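Local structure of hydrolase, haloacid dehalogenase-like family (Pseudomonas syringae pv. tomato, 3S6J) at residues N24-E35 against R74-R85. The protein is the hydrolase part of a longer protein, binds calcium in the crystal and probably acts as a sugar phosphatase, like others of its haloacid dehalogenase-like family. Sequence-based numbering, arbitrary orientation.
Sequences NVAAWKEALDAE and RLSEKHAQAYER
The imidazole of His79 lies over the indole of Trp28 in an offset stack, its centroid 3.6 Å from that of the five-membered ring, with the planes tilted by 17°. CB of His79 continues the overlap, sitting 3.7 Å from the centroid of the indole's six-membered ring in a CH-pi contact. His79 is a knob in the hole made by Asn24, Ala27, Trp28 and Ala31; with CG anti to the backbone N, the ring reaches between the helices and points NE2 at Asn24. That nitrogen donates to Asn24 OD1 over a short 2.5 Å, close to the imidazole plane and with an N-H...O angle of 154°. Asn24 ND2 in turn bonds Asp14, a calcium ligand, so Asn24 is a second-shell residue and His79 holds it from one layer further out.

Small residues let the backbones come close: the axes pass 8.1 Å apart, Ala27 CB meets Ala82 CB at 4.0 Å, and Ala31 CB presses on Lys78 CB. Further along, CD2 of Leu75 fits against Leu32 and CG of Glu35. Salt bridges lie at the margins of this packing. Arg74 NH2 reaches Glu35 OE1 at 2.7 Å, on the syn side but out of the carboxylate plane, and Gln71 holds the same oxygen. Arg85 meets Glu30 in a salt bridge whose hydrogen bond is weak.

The two segments, nearer antiparallel than parallel with N-to-C directions 135° apart, belong to the helical cap inserted after the first strand (8-11) of the Rossmann-like core. Helices 41-47 and 52-63 pack on Trp28, while Tyr83 reaches helix 118-127, bonding Asn124 through its hydroxyl.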
ATOM      1  N   ASN E  24       6.865  -8.391   1.061  1.00 29.37           N
ATOM      2  CA  ASN E  24       7.115  -8.692  -0.344  1.00 30.42           C
ATOM      3  C   ASN E  24       7.540  -7.404  -1.057  1.00 30.28           C
ATOM      4  O   ASN E  24       8.591  -7.358  -1.683  1.00 31.56           O
ATOM      5  CB  ASN E  24       5.880  -9.335  -0.992  1.00 30.75           C
ATOM      6  CG  ASN E  24       6.220 -10.192  -2.192  1.00 33.09           C
ATOM      7  OD1 ASN E  24       7.341 -10.168  -2.683  1.00 37.55           O
ATOM      8  ND2 ASN E  24       5.252 -10.962  -2.666  1.00 35.46           N
ATOM      9  N   VAL E  25       6.753  -6.341  -0.909  1.00 30.64           N
ATOM     10  CA  VAL E  25       7.121  -5.040  -1.462  1.00 30.02           C
ATOM     11  C   VAL E  25       8.557  -4.616  -1.104  1.00 28.78           C
ATOM     12  O   VAL E  25       9.340  -4.236  -1.979  1.00 29.13           O
ATOM     13  CB  VAL E  25       6.109  -3.920  -1.048  1.00 31.25           C
ATOM     14  CG1 VAL E  25       6.500  -2.599  -1.677  1.00 32.65           C
ATOM     15  CG2 VAL E  25       4.709  -4.275  -1.485  1.00 30.48           C
ATOM     16  N   ALA E  26       8.901  -4.679   0.175  1.00 30.02           N
ATOM     17  CA  ALA E  26      10.220  -4.248   0.639  1.00 29.65           C
ATOM     18  C   ALA E  26      11.329  -5.093   0.017  1.00 29.84           C
ATOM     19  O   ALA E  26      12.369  -4.566  -0.408  1.00 29.41           O
ATOM     20  CB  ALA E  26      10.281  -4.305   2.157  1.00 32.33           C
ATOM     21  N   ALA E  27      11.079  -6.397  -0.080  1.00 30.26           N
ATOM     22  CA  ALA E  27      12.003  -7.333  -0.718  1.00 30.15           C
ATOM     23  C   ALA E  27      12.228  -7.012  -2.198  1.00 32.81           C
ATOM     24  O   ALA E  27      13.365  -7.054  -2.679  1.00 30.79           O
ATOM     25  CB  ALA E  27      11.511  -8.773  -0.551  1.00 30.70           C
ATOM     26  N   TRP E  28      11.147  -6.736  -2.934  1.00 31.25           N
ATOM     27  CA  TRP E  28      11.309  -6.330  -4.324  1.00 30.66           C
ATOM     28  C   TRP E  28      12.064  -5.007  -4.438  1.00 29.93           C
ATOM     29  O   TRP E  28      12.922  -4.859  -5.310  1.00 28.25           O
ATOM     30  CB  TRP E  28       9.973  -6.273  -5.070  1.00 31.02           C
ATOM     31  CG  TRP E  28       9.541  -7.630  -5.506  1.00 34.36           C
ATOM     32  CD1 TRP E  28       8.465  -8.333  -5.054  1.00 31.54           C
ATOM     33  CD2 TRP E  28      10.222  -8.488  -6.436  1.00 33.46           C
ATOM     34  NE1 TRP E  28       8.419  -9.559  -5.653  1.00 31.57           N
ATOM     35  CE2 TRP E  28       9.484  -9.685  -6.511  1.00 33.78           C
ATOM     36  CE3 TRP E  28      11.373  -8.353  -7.221  1.00 31.83           C
ATOM     37  CZ2 TRP E  28       9.861 -10.752  -7.339  1.00 35.23           C
ATOM     38  CZ3 TRP E  28      11.748  -9.412  -8.054  1.00 35.07           C
ATOM     39  CH2 TRP E  28      10.995 -10.593  -8.106  1.00 35.77           C
ATOM     40  N   LYS E  29      11.748  -4.060  -3.549  1.00 27.95           N
ATOM     41  CA  LYS E  29      12.356  -2.735  -3.587  1.00 29.99           C
ATOM     42  C   LYS E  29      13.876  -2.811  -3.443  1.00 31.80           C
ATOM     43  O   LYS E  29      14.620  -2.154  -4.171  1.00 31.78           O
ATOM     44  CB  LYS E  29      11.765  -1.827  -2.501  1.00 31.77           C
ATOM     45  CG  LYS E  29      12.404  -0.440  -2.443  1.00 31.28           C
ATOM     46  CD  LYS E  29      12.272   0.290  -3.796  1.00 30.10           C
ATOM     47  CE  LYS E  29      12.581   1.768  -3.621  1.00 29.16           C
ATOM     48  NZ  LYS E  29      12.930   2.430  -4.905  1.00 32.40           N
ATOM     49  N   GLU E  30      14.313  -3.633  -2.503  1.00 31.02           N
ATOM     50  CA  GLU E  30      15.723  -3.856  -2.212  1.00 32.33           C
ATOM     51  C   GLU E  30      16.414  -4.555  -3.370  1.00 34.68           C
ATOM     52  O   GLU E  30      17.527  -4.173  -3.766  1.00 36.43           O
ATOM     53  CB  GLU E  30      15.838  -4.683  -0.929  1.00 35.34           C
ATOM     54  CG  GLU E  30      17.198  -5.262  -0.656  1.00 40.63           C
ATOM     55  CD  GLU E  30      17.284  -5.813   0.761  1.00 44.03           C
ATOM     56  OE1 GLU E  30      16.338  -5.582   1.544  1.00 42.50           O
ATOM     57  OE2 GLU E  30      18.287  -6.475   1.100  1.00 47.32           O
ATOM     58  N   ALA E  31      15.755  -5.564  -3.938  1.00 32.07           N
ATOM     59  CA  ALA E  31      16.292  -6.216  -5.149  1.00 33.27           C
ATOM     60  C   ALA E  31      16.401  -5.286  -6.350  1.00 31.83           C
ATOM     61  O   ALA E  31      17.397  -5.324  -7.086  1.00 34.17           O
ATOM     62  CB  ALA E  31      15.483  -7.444  -5.522  1.00 31.94           C
ATOM     63  N   LEU E  32      15.381  -4.471  -6.569  1.00 28.55           N
ATOM     64  CA  LEU E  32      15.362  -3.569  -7.721  1.00 31.51           C
ATOM     65  C   LEU E  32      16.368  -2.421  -7.579  1.00 33.15           C
ATOM     66  O   LEU E  32      17.012  -2.015  -8.560  1.00 30.95           O
ATOM     67  CB  LEU E  32      13.950  -3.036  -7.987  1.00 28.46           C
ATOM     68  CG  LEU E  32      12.957  -4.078  -8.534  1.00 30.51           C
ATOM     69  CD1 LEU E  32      11.489  -3.726  -8.210  1.00 29.64           C
ATOM     70  CD2 LEU E  32      13.120  -4.239 -10.017  1.00 30.90           C
ATOM     71  N   ASP E  33      16.486  -1.895  -6.363  1.00 31.20           N
ATOM     72  CA  ASP E  33      17.476  -0.858  -6.071  1.00 32.84           C
ATOM     73  C   ASP E  33      18.886  -1.396  -6.303  1.00 32.08           C
ATOM     74  O   ASP E  33      19.730  -0.702  -6.864  1.00 34.24           O
ATOM     75  CB  ASP E  33      17.355  -0.342  -4.634  1.00 30.55           C
ATOM     76  CG  ASP E  33      16.153   0.581  -4.430  1.00 36.29           C
ATOM     77  OD1 ASP E  33      15.494   0.972  -5.425  1.00 37.28           O
ATOM     78  OD2 ASP E  33      15.868   0.929  -3.258  1.00 38.09           O
ATOM     79  N   ALA E  34      19.135  -2.633  -5.872  1.00 33.08           N
ATOM     80  CA  ALA E  34      20.451  -3.287  -6.044  1.00 34.19           C
ATOM     81  C   ALA E  34      20.853  -3.379  -7.506  1.00 33.58           C
ATOM     82  O   ALA E  34      22.033  -3.524  -7.837  1.00 35.08           O
ATOM     83  CB  ALA E  34      20.430  -4.678  -5.460  1.00 30.80           C
ATOM     84  N   GLU E  35      19.850  -3.340  -8.369  1.00 33.04           N
ATOM     85  CA  GLU E  35      20.035  -3.577  -9.782  1.00 32.33           C
ATOM     86  C   GLU E  35      19.758  -2.310 -10.580  1.00 33.48           C
ATOM     87  O   GLU E  35      19.490  -2.379 -11.782  1.00 33.99           O
ATOM     88  CB  GLU E  35      19.135  -4.723 -10.234  1.00 32.79           C
ATOM     89  CG  GLU E  35      19.578  -6.090  -9.722  1.00 34.16           C
ATOM     90  CD  GLU E  35      20.861  -6.570 -10.397  1.00 37.68           C
ATOM     91  OE1 GLU E  35      21.063  -6.259 -11.593  1.00 33.37           O
ATOM     92  OE2 GLU E  35      21.667  -7.256  -9.727  1.00 41.64           O
ATOM     93  N   ARG E  74      18.629 -12.875 -11.478  1.00 41.23           N
ATOM     94  CA  ARG E  74      19.321 -12.277 -10.335  1.00 42.06           C
ATOM     95  C   ARG E  74      18.359 -11.487  -9.438  1.00 40.62           C
ATOM     96  O   ARG E  74      18.452 -11.564  -8.212  1.00 39.93           O
ATOM     97  CB  ARG E  74      20.511 -11.398 -10.767  1.00 39.87           C
ATOM     98  CG  ARG E  74      21.709 -12.189 -11.291  1.00 45.84           C
ATOM     99  CD  ARG E  74      23.002 -11.369 -11.317  1.00 41.92           C
ATOM    100  NE  ARG E  74      22.748  -9.964 -11.614  1.00 43.11           N
ATOM    101  CZ  ARG E  74      22.675  -9.452 -12.838  1.00 39.81           C
ATOM    102  NH1 ARG E  74      22.850 -10.220 -13.903  1.00 43.72           N
ATOM    103  NH2 ARG E  74      22.429  -8.162 -12.993  1.00 37.73           N
ATOM    104  N   LEU E  75      17.449 -10.726 -10.042  1.00 38.59           N
ATOM    105  CA  LEU E  75      16.469  -9.964  -9.258  1.00 38.54           C
ATOM    106  C   LEU E  75      15.651 -10.920  -8.403  1.00 38.88           C
ATOM    107  O   LEU E  75      15.437 -10.688  -7.207  1.00 36.67           O
ATOM    108  CB  LEU E  75      15.537  -9.167 -10.165  1.00 35.25           C
ATOM    109  CG  LEU E  75      16.090  -7.838 -10.657  1.00 34.93           C
ATOM    110  CD1 LEU E  75      15.298  -7.393 -11.882  1.00 36.07           C
ATOM    111  CD2 LEU E  75      16.056  -6.783  -9.545  1.00 33.94           C
ATOM    112  N   SER E  76      15.201 -12.001  -9.032  1.00 38.79           N
ATOM    113  CA  SER E  76      14.496 -13.067  -8.338  1.00 39.49           C
ATOM    114  C   SER E  76      15.300 -13.579  -7.133  1.00 41.88           C
ATOM    115  O   SER E  76      14.793 -13.600  -6.014  1.00 41.18           O
ATOM    116  CB  SER E  76      14.192 -14.207  -9.308  1.00 41.11           C
ATOM    117  OG  SER E  76      13.364 -15.176  -8.697  1.00 47.04           O
ATOM    118  N   GLU E  77      16.552 -13.976  -7.354  1.00 41.26           N
ATOM    119  CA  GLU E  77      17.400 -14.406  -6.244  1.00 42.38           C
ATOM    120  C   GLU E  77      17.513 -13.357  -5.139  1.00 39.57           C
ATOM    121  O   GLU E  77      17.405 -13.680  -3.960  1.00 39.18           O
ATOM    122  CB  GLU E  77      18.803 -14.806  -6.731  1.00 44.02           C
ATOM    123  CG  GLU E  77      18.854 -16.147  -7.441  1.00 48.34           C
ATOM    124  CD  GLU E  77      20.287 -16.640  -7.703  1.00 57.93           C
ATOM    125  OE1 GLU E  77      20.959 -17.113  -6.745  1.00 58.85           O
ATOM    126  OE2 GLU E  77      20.736 -16.563  -8.874  1.00 56.62           O
ATOM    127  N   LYS E  78      17.759 -12.109  -5.523  1.00 39.85           N
ATOM    128  CA  LYS E  78      17.866 -11.013  -4.561  1.00 40.96           C
ATOM    129  C   LYS E  78      16.588 -10.885  -3.762  1.00 38.41           C
ATOM    130  O   LYS E  78      16.616 -10.657  -2.561  1.00 38.83           O
ATOM    131  CB  LYS E  78      18.151  -9.685  -5.266  1.00 39.87           C
ATOM    132  CG  LYS E  78      19.561  -9.149  -5.039  1.00 44.62           C
ATOM    133  CD  LYS E  78      20.468  -9.433  -6.203  1.00 44.08           C
ATOM    134  CE  LYS E  78      21.777  -8.632  -6.101  1.00 49.23           C
ATOM    135  NZ  LYS E  78      22.398  -8.712  -4.727  1.00 54.86           N
ATOM    136  N   HIS E  79      15.460 -11.030  -4.445  1.00 38.18           N
ATOM    137  CA  HIS E  79      14.159 -10.962  -3.785  1.00 37.66           C
ATOM    138  C   HIS E  79      13.971 -12.088  -2.762  1.00 37.13           C
ATOM    139  O   HIS E  79      13.610 -11.819  -1.624  1.00 37.91           O
ATOM    140  CB  HIS E  79      13.031 -10.971  -4.810  1.00 35.62           C
ATOM    141  CG  HIS E  79      11.671 -11.132  -4.205  1.00 34.75           C
ATOM    142  ND1 HIS E  79      11.022 -12.347  -4.150  1.00 35.47           N
ATOM    143  CD2 HIS E  79      10.832 -10.229  -3.660  1.00 32.31           C
ATOM    144  CE1 HIS E  79       9.838 -12.183  -3.587  1.00 35.44           C
ATOM    145  NE2 HIS E  79       9.701 -10.911  -3.268  1.00 36.23           N
ATOM    146  N   ALA E  80      14.230 -13.336  -3.153  1.00 36.54           N
ATOM    147  CA  ALA E  80      14.113 -14.448  -2.207  1.00 38.42           C
ATOM    148  C   ALA E  80      14.966 -14.218  -0.975  1.00 39.89           C
ATOM    149  O   ALA E  80      14.527 -14.447   0.144  1.00 41.45           O
ATOM    150  CB  ALA E  80      14.500 -15.759  -2.857  1.00 38.78           C
ATOM    151  N   GLN E  81      16.192 -13.760  -1.185  1.00 40.35           N
ATOM    152  CA  GLN E  81      17.102 -13.522  -0.085  1.00 39.76           C
ATOM    153  C   GLN E  81      16.582 -12.421   0.836  1.00 40.56           C
ATOM    154  O   GLN E  81      16.551 -12.598   2.055  1.00 40.72           O
ATOM    155  CB  GLN E  81      18.507 -13.217  -0.609  1.00 41.16           C
ATOM    156  CG  GLN E  81      19.190 -14.453  -1.224  1.00 44.94           C
ATOM    157  CD  GLN E  81      20.099 -14.139  -2.411  1.00 48.35           C
ATOM    158  OE1 GLN E  81      20.802 -13.118  -2.432  1.00 47.29           O
ATOM    159  NE2 GLN E  81      20.090 -15.028  -3.407  1.00 50.57           N
ATOM    160  N   ALA E  82      16.159 -11.295   0.269  1.00 39.07           N
ATOM    161  CA  ALA E  82      15.634 -10.215   1.103  1.00 39.64           C
ATOM    162  C   ALA E  82      14.381 -10.667   1.846  1.00 38.94           C
ATOM    163  O   ALA E  82      14.176 -10.299   3.000  1.00 38.64           O
ATOM    164  CB  ALA E  82      15.367  -8.959   0.291  1.00 38.42           C
ATOM    165  N   TYR E  83      13.550 -11.474   1.193  1.00 37.43           N
ATOM    166  CA  TYR E  83      12.335 -11.962   1.841  1.00 39.22           C
ATOM    167  C   TYR E  83      12.705 -12.828   3.044  1.00 40.15           C
ATOM    168  O   TYR E  83      12.197 -12.614   4.131  1.00 40.98           O
ATOM    169  CB  TYR E  83      11.450 -12.753   0.868  1.00 37.70           C
ATOM    170  CG  TYR E  83      10.017 -12.915   1.338  1.00 38.35           C
ATOM    171  CD1 TYR E  83       9.552 -14.127   1.857  1.00 37.84           C
ATOM    172  CD2 TYR E  83       9.128 -11.847   1.275  1.00 39.76           C
ATOM    173  CE1 TYR E  83       8.239 -14.270   2.282  1.00 36.63           C
ATOM    174  CE2 TYR E  83       7.822 -11.972   1.711  1.00 38.08           C
ATOM    175  CZ  TYR E  83       7.382 -13.180   2.209  1.00 38.06           C
ATOM    176  OH  TYR E  83       6.078 -13.269   2.631  1.00 39.95           O
ATOM    177  N   GLU E  84      13.587 -13.801   2.843  1.00 38.86           N
ATOM    178  CA  GLU E  84      14.025 -14.662   3.927  1.00 42.49           C
ATOM    179  C   GLU E  84      14.399 -13.806   5.130  1.00 43.09           C
ATOM    180  O   GLU E  84      14.022 -14.114   6.267  1.00 44.85           O
ATOM    181  CB  GLU E  84      15.233 -15.515   3.508  1.00 46.02           C
ATOM    182  CG  GLU E  84      15.016 -16.397   2.273  1.00 48.54           C
ATOM    183  CD  GLU E  84      16.262 -17.215   1.899  1.00 57.02           C
ATOM    184  OE1 GLU E  84      16.401 -17.605   0.704  1.00 55.20           O
ATOM    185  OE2 GLU E  84      17.108 -17.458   2.802  1.00 59.39           O
ATOM    186  N   ARG E  85      15.137 -12.723   4.891  1.00 42.62           N
ATOM    187  CA  ARG E  85      15.591 -11.881   5.998  1.00 41.11           C
ATOM    188  C   ARG E  85      14.416 -11.236   6.720  1.00 39.90           C
ATOM    189  O   ARG E  85      14.543 -10.787   7.845  1.00 41.57           O
ATOM    190  CB  ARG E  85      16.593 -10.826   5.521  1.00 41.25           C
ATOM    191  CG  ARG E  85      17.935 -11.416   5.073  1.00 44.19           C
ATOM    192  CD  ARG E  85      18.979 -10.354   4.765  1.00 42.26           C
ATOM    193  NE  ARG E  85      18.641  -9.539   3.598  1.00 46.28           N
ATOM    194  CZ  ARG E  85      19.073  -9.768   2.357  1.00 46.34           C
ATOM    195  NH1 ARG E  85      19.866 -10.807   2.097  1.00 46.45           N
ATOM    196  NH2 ARG E  85      18.700  -8.958   1.368  1.00 44.24           N
TER